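Local atomic coordinates of malonyl CoA-acyl carrier protein transacylase (Synechocystis sp. PCC 6803 substr. Kazusa, PDB entry 4RR5), a protein that transfers the malonyl group from malonyl-CoA to holo-acyl carrier protein, supplying malonyl-ACP for fatty acid biosynthesis. Residues A186-F191 with I235-G240; G123-L128 with V158-V163. All blocks are in the same frame, centred on the assembly; numbering follows the deposited sequence.

Contact 1 of 2, residues A186-F191 with I235-G240; sequences AFHSSF and IQQMTG
The polar contact of His188 with 235-240 runs through ND1. It donates to the backbone carbonyl of Gly240 (ND1 to O 2.8 Å): ND1 lies nearly on the extension of that C=O (174° at the oxygen), but the N-H is aimed off it, at 136°. A second, weak bond runs from ND1 to Gln237 O at 2.9 Å, so a single N-H is shared between two carbonyls. CG of Gln237 adds an apolar touch at the ring edge, 4.0 Å from His188 CE1. With CG anti to the carbonyl carbon (chi1 -68°), the ring is carried to these carbonyls, while NE2 is hydrogen-bonded to Ser88 OG. An alanine here would probably leave the Ser88 hydroxyl without its imidazole partner and the Gly240 carbonyl without its donor.

The backbones also meet closely: His188 CA lies 3.2 Å from Met238 O, and Thr239 CA 3.3 Å from Ser189 O, both as CA-H...O contacts. Behind them, Ser189 OG accepts from Phe191 N (3.1 Å), which makes an ST turn, and donates to Ala186 O (2.7 Å), tying Ser189 to residues before and after it. On the other segment, OE1 of Gln237 is bonded to Arg113 NH2, and NE2 to Asn218 OD1 and Ser88 O. A serine-histidine pair backed by main-chain carbonyls is characteristic of the FabD malonyltransferase active site, consistent with the catalytic roles assigned to Ser88 and His188 by similarity.

Contact 2 of 2, residues G123-L128 with V158-V163; sequences GMMAAL and VISGTV
Met124 and Gly161 open a ladder of four backbone hydrogen bonds between strands that run antiparallel at 162°, their axes 4.7 Å apart. Met124 N reaches Gly161 O at 2.8 Å, and Gly161 N returns to Met124 O at 2.9 Å. Ala126 and Ile159 form the next hydrogen-bonded pair, with Ala126 N to Ile159 O at 3.1 Å and the reverse bond from Ile159 N to Ala126 O.

Apolar contacts fall on two faces. On one, Met125 bends at chi3 (75°), which brings its CE methyl obliquely against Val158 CG1 at 3.8 Å, and Ala127 CB meets Val158 CG2 at 3.7 Å. On the other, Leu128 CD1 approaches Ile159 CD1 at 4.2 Å, and Val166 and Ile169 of helix 163-171 pack against Ala126 and Ile159 respectively. Past the strand end, Val163 CG2 rests on Met124 CB at 3.9 Å.

The polar element is Ser160: with OG anti to the backbone N (chi1 -177°), the hydroxyl is placed beside Met125 CG and hydrogen-bonded to Phe187 O. Thr162 caps the start of helix 163-171 by bonding Gly165 N. These are neighbouring inner strands of the antiparallel part of the sheet, as in the smaller ferredoxin-like subdomain of FabD-type acyltransferases.

Overall arrangement
Both segments of contact 2 precede those of contact 1 in the sequence, and the centres of the two contacts lie 12 Å apart. Strand 178-180 borders strand 124-129 in the mixed sheet and leads into the loop 186-191, while strand 242-243, at the opposite edge of that sheet, follows 235-240. Both segments of contact 1 are therefore tied to the sheet that holds contact 2. The two contacts touch directly through the serine-to-carbonyl bond between 158-163 and 186-191, and Met125 CE packs on the same carbonyl. Met125 brings the sheet to within about 5 Å of His188 (nearest side-chain atoms), consistent with this face bordering the active site.

Contact 1 of 2, residues A186-F191 with I235-G240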
loop_
_atom_site.group_PDB
_atom_site.type_symbol
_atom_site.label_atom_id
_atom_site.label_comp_id
_atom_site.label_asym_id
_atom_site.label_seq_id
_atom_site.Cartn_x
_atom_site.Cartn_y
_atom_site.Cartn_z
ATOM N N ALA A 186 14.550 -6.464 -1.904
ATOM C CA ALA A 186 14.917 -5.102 -1.535
ATOM C C ALA A 186 13.943 -4.084 -2.150
ATOM O O ALA A 186 14.328 -3.231 -2.945
ATOM C CB ALA A 186 16.336 -4.804 -1.963
ATOM N N PHE A 187 12.678 -4.187 -1.764
ATOM C CA PHE A 187 11.620 -3.367 -2.326
ATOM C C PHE A 187 11.820 -1.892 -1.992
ATOM O O PHE A 187 12.428 -1.567 -0.974
ATOM C CB PHE A 187 10.266 -3.829 -1.795
ATOM C CG PHE A 187 9.920 -5.244 -2.143
ATOM C CD1 PHE A 187 10.568 -5.906 -3.178
ATOM C CD2 PHE A 187 8.939 -5.917 -1.440
ATOM C CE1 PHE A 187 10.236 -7.208 -3.502
ATOM C CE2 PHE A 187 8.605 -7.223 -1.761
ATOM C CZ PHE A 187 9.259 -7.868 -2.790
ATOM N N HIS A 188 11.282 -1.010 -2.835
ATOM C CA HIS A 188 11.379 0.433 -2.621
ATOM C C HIS A 188 12.825 0.872 -2.446
ATOM O O HIS A 188 13.187 1.524 -1.468
ATOM C CB HIS A 188 10.527 0.847 -1.425
ATOM C CG HIS A 188 9.065 0.701 -1.686
ATOM N ND1 HIS A 188 8.397 1.482 -2.601
ATOM C CD2 HIS A 188 8.154 -0.178 -1.203
ATOM C CE1 HIS A 188 7.133 1.105 -2.658
ATOM N NE2 HIS A 188 6.960 0.096 -1.822
ATOM N N SER A 189 13.646 0.490 -3.415
ATOM C CA SER A 189 15.064 0.827 -3.413
ATOM C C SER A 189 15.565 0.685 -4.829
ATOM O O SER A 189 14.863 0.134 -5.681
ATOM C CB SER A 189 15.856 -0.083 -2.475
ATOM O OG SER A 189 16.201 -1.292 -3.122
ATOM N N SER A 190 16.776 1.158 -5.084
ATOM C CA SER A 190 17.331 1.093 -6.430
ATOM C C SER A 190 17.612 -0.343 -6.864
ATOM O O SER A 190 17.815 -0.590 -8.039
ATOM C CB SER A 190 18.607 1.930 -6.529
ATOM O OG SER A 190 19.618 1.385 -5.694
ATOM N N PHE A 191 17.592 -1.300 -5.943
ATOM C CA PHE A 191 17.701 -2.701 -6.352
ATOM C C PHE A 191 16.544 -3.123 -7.250
ATOM O O PHE A 191 16.669 -4.069 -8.023
ATOM C CB PHE A 191 17.787 -3.628 -5.132
ATOM C CG PHE A 191 19.128 -3.598 -4.459
ATOM C CD1 PHE A 191 20.235 -4.148 -5.073
ATOM C CD2 PHE A 191 19.290 -2.990 -3.228
ATOM C CE1 PHE A 191 21.476 -4.107 -4.466
ATOM C CE2 PHE A 191 20.530 -2.950 -2.614
ATOM C CZ PHE A 191 21.622 -3.507 -3.237
ATOM N N ILE A 235 5.080 5.292 -11.509
ATOM C CA ILE A 235 6.254 4.722 -12.164
ATOM C C ILE A 235 7.494 4.840 -11.289
ATOM O O ILE A 235 8.340 3.945 -11.271
ATOM C CB ILE A 235 6.510 5.404 -13.532
ATOM C CG1 ILE A 235 5.521 4.860 -14.571
ATOM C CG2 ILE A 235 7.964 5.206 -13.995
ATOM C CD1 ILE A 235 5.606 5.538 -15.895
ATOM N N GLN A 236 7.583 5.934 -10.539
ATOM C CA GLN A 236 8.698 6.149 -9.626
ATOM C C GLN A 236 8.583 5.366 -8.304
ATOM O O GLN A 236 9.547 5.264 -7.543
ATOM C CB GLN A 236 8.830 7.640 -9.339
ATOM C CG GLN A 236 9.372 8.415 -10.526
ATOM C CD GLN A 236 9.186 9.912 -10.390
ATOM O OE1 GLN A 236 8.716 10.400 -9.364
ATOM N NE2 GLN A 236 9.555 10.651 -11.428
ATOM N N GLN A 237 7.415 4.789 -8.044
ATOM C CA GLN A 237 7.124 4.270 -6.715
ATOM C C GLN A 237 7.940 3.039 -6.350
ATOM O O GLN A 237 8.301 2.853 -5.191
ATOM C CB GLN A 237 5.643 3.939 -6.598
ATOM C CG GLN A 237 5.228 3.434 -5.229
ATOM C CD GLN A 237 3.999 2.583 -5.309
ATOM O OE1 GLN A 237 3.923 1.675 -6.147
ATOM N NE2 GLN A 237 3.017 2.872 -4.461
ATOM N N MET A 238 8.235 2.197 -7.332
ATOM C CA MET A 238 8.778 0.903 -6.989
ATOM C C MET A 238 10.219 0.988 -6.489
ATOM O O MET A 238 10.644 0.157 -5.676
ATOM C CB MET A 238 8.686 -0.050 -8.177
ATOM C CG MET A 238 9.045 -1.476 -7.787
ATOM S SD MET A 238 9.042 -2.627 -9.151
ATOM C CE MET A 238 7.297 -2.619 -9.564
ATOM N N THR A 239 10.970 1.979 -6.967
ATOM C CA THR A 239 12.360 2.168 -6.537
ATOM C C THR A 239 12.492 3.229 -5.449
ATOM O O THR A 239 13.576 3.447 -4.896
ATOM C CB THR A 239 13.260 2.573 -7.700
ATOM O OG1 THR A 239 12.671 3.692 -8.379
ATOM C CG2 THR A 239 13.431 1.413 -8.664
ATOM N N GLY A 240 11.374 3.871 -5.140
ATOM C CA GLY A 240 11.377 5.015 -4.266
ATOM C C GLY A 240 10.717 4.726 -2.953
ATOM O O GLY A 240 10.063 3.698 -2.786
#

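Contact 2 of 2, residues G123-L128 with V158-V163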
loop_
_atom_site.group_PDB
_atom_site.type_symbol
_atom_site.label_atom_id
_atom_site.label_comp_id
_atom_site.label_asym_id
_atom_site.label_seq_id
_atom_site.Cartn_x
_atom_site.Cartn_y
_atom_site.Cartn_z
ATOM N N GLY A 123 17.491 -9.663 -1.846
ATOM C CA GLY A 123 17.727 -8.831 -0.675
ATOM C C GLY A 123 16.656 -8.928 0.396
ATOM O O GLY A 123 15.918 -9.915 0.459
ATOM N N MET A 124 16.541 -7.875 1.208
ATOM C CA MET A 124 15.801 -7.942 2.465
ATOM C C MET A 124 15.334 -6.571 2.994
ATOM O O MET A 124 15.958 -5.541 2.733
ATOM C CB MET A 124 16.694 -8.635 3.496
ATOM C CG MET A 124 16.142 -8.757 4.879
ATOM S SD MET A 124 17.498 -8.927 6.043
ATOM C CE MET A 124 16.707 -8.315 7.536
ATOM N N MET A 125 14.227 -6.562 3.732
ATOM C CA MET A 125 13.762 -5.356 4.414
ATOM C C MET A 125 13.480 -5.614 5.895
ATOM O O MET A 125 13.044 -6.705 6.269
ATOM C CB MET A 125 12.495 -4.813 3.748
ATOM C CG MET A 125 12.519 -4.827 2.227
ATOM S SD MET A 125 10.895 -4.415 1.578
ATOM C CE MET A 125 10.857 -2.647 1.865
ATOM N N ALA A 126 13.714 -4.601 6.729
ATOM C CA ALA A 126 13.398 -4.672 8.155
ATOM C C ALA A 126 12.685 -3.417 8.633
ATOM O O ALA A 126 12.921 -2.326 8.116
ATOM C CB ALA A 126 14.661 -4.891 8.981
ATOM N N ALA A 127 11.820 -3.570 9.629
ATOM C CA ALA A 127 11.138 -2.418 10.205
ATOM C C ALA A 127 11.775 -2.052 11.542
ATOM O O ALA A 127 12.306 -2.907 12.245
ATOM C CB ALA A 127 9.657 -2.695 10.374
ATOM N N LEU A 128 11.726 -0.772 11.882
ATOM C CA LEU A 128 12.355 -0.290 13.096
ATOM C C LEU A 128 11.342 0.510 13.871
ATOM O O LEU A 128 10.773 1.465 13.353
ATOM C CB LEU A 128 13.589 0.560 12.779
ATOM C CG LEU A 128 14.751 -0.168 12.109
ATOM C CD1 LEU A 128 15.721 0.805 11.478
ATOM C CD2 LEU A 128 15.464 -1.002 13.130
ATOM N N VAL A 158 10.896 1.690 7.708
ATOM C CA VAL A 158 11.337 0.432 7.147
ATOM C C VAL A 158 12.564 0.685 6.291
ATOM O O VAL A 158 12.547 1.554 5.431
ATOM C CB VAL A 158 10.239 -0.217 6.317
ATOM C CG1 VAL A 158 10.817 -1.302 5.425
ATOM C CG2 VAL A 158 9.149 -0.763 7.243
ATOM N N ILE A 159 13.640 -0.046 6.546
ATOM C CA ILE A 159 14.823 0.064 5.705
ATOM C C ILE A 159 14.869 -1.103 4.726
ATOM O O ILE A 159 14.220 -2.122 4.943
ATOM C CB ILE A 159 16.121 0.110 6.530
ATOM C CG1 ILE A 159 16.229 -1.096 7.456
ATOM C CG2 ILE A 159 16.194 1.393 7.335
ATOM C CD1 ILE A 159 17.507 -1.090 8.240
ATOM N N SER A 160 15.622 -0.938 3.644
ATOM C CA SER A 160 15.627 -1.907 2.556
ATOM C C SER A 160 17.029 -2.059 1.987
ATOM O O SER A 160 17.790 -1.095 1.944
ATOM C CB SER A 160 14.654 -1.478 1.448
ATOM O OG SER A 160 14.576 -2.431 0.397
ATOM N N GLY A 161 17.376 -3.264 1.548
ATOM C CA GLY A 161 18.667 -3.461 0.919
ATOM C C GLY A 161 19.222 -4.865 1.023
ATOM O O GLY A 161 18.470 -5.843 1.135
ATOM N N THR A 162 20.548 -4.959 0.971
ATOM C CA THR A 162 21.229 -6.249 1.033
ATOM C C THR A 162 20.972 -6.897 2.388
ATOM O O THR A 162 20.748 -6.197 3.382
ATOM C CB THR A 162 22.754 -6.106 0.789
ATOM O OG1 THR A 162 23.351 -5.338 1.844
ATOM C CG2 THR A 162 23.014 -5.423 -0.546
ATOM N N VAL A 163 20.981 -8.229 2.421
ATOM C CA VAL A 163 20.786 -8.960 3.677
ATOM C C VAL A 163 21.827 -8.554 4.713
ATOM O O VAL A 163 21.484 -8.159 5.838
ATOM C CB VAL A 163 20.857 -10.486 3.481
ATOM C CG1 VAL A 163 20.816 -11.194 4.838
ATOM C CG2 VAL A 163 19.717 -10.969 2.578
#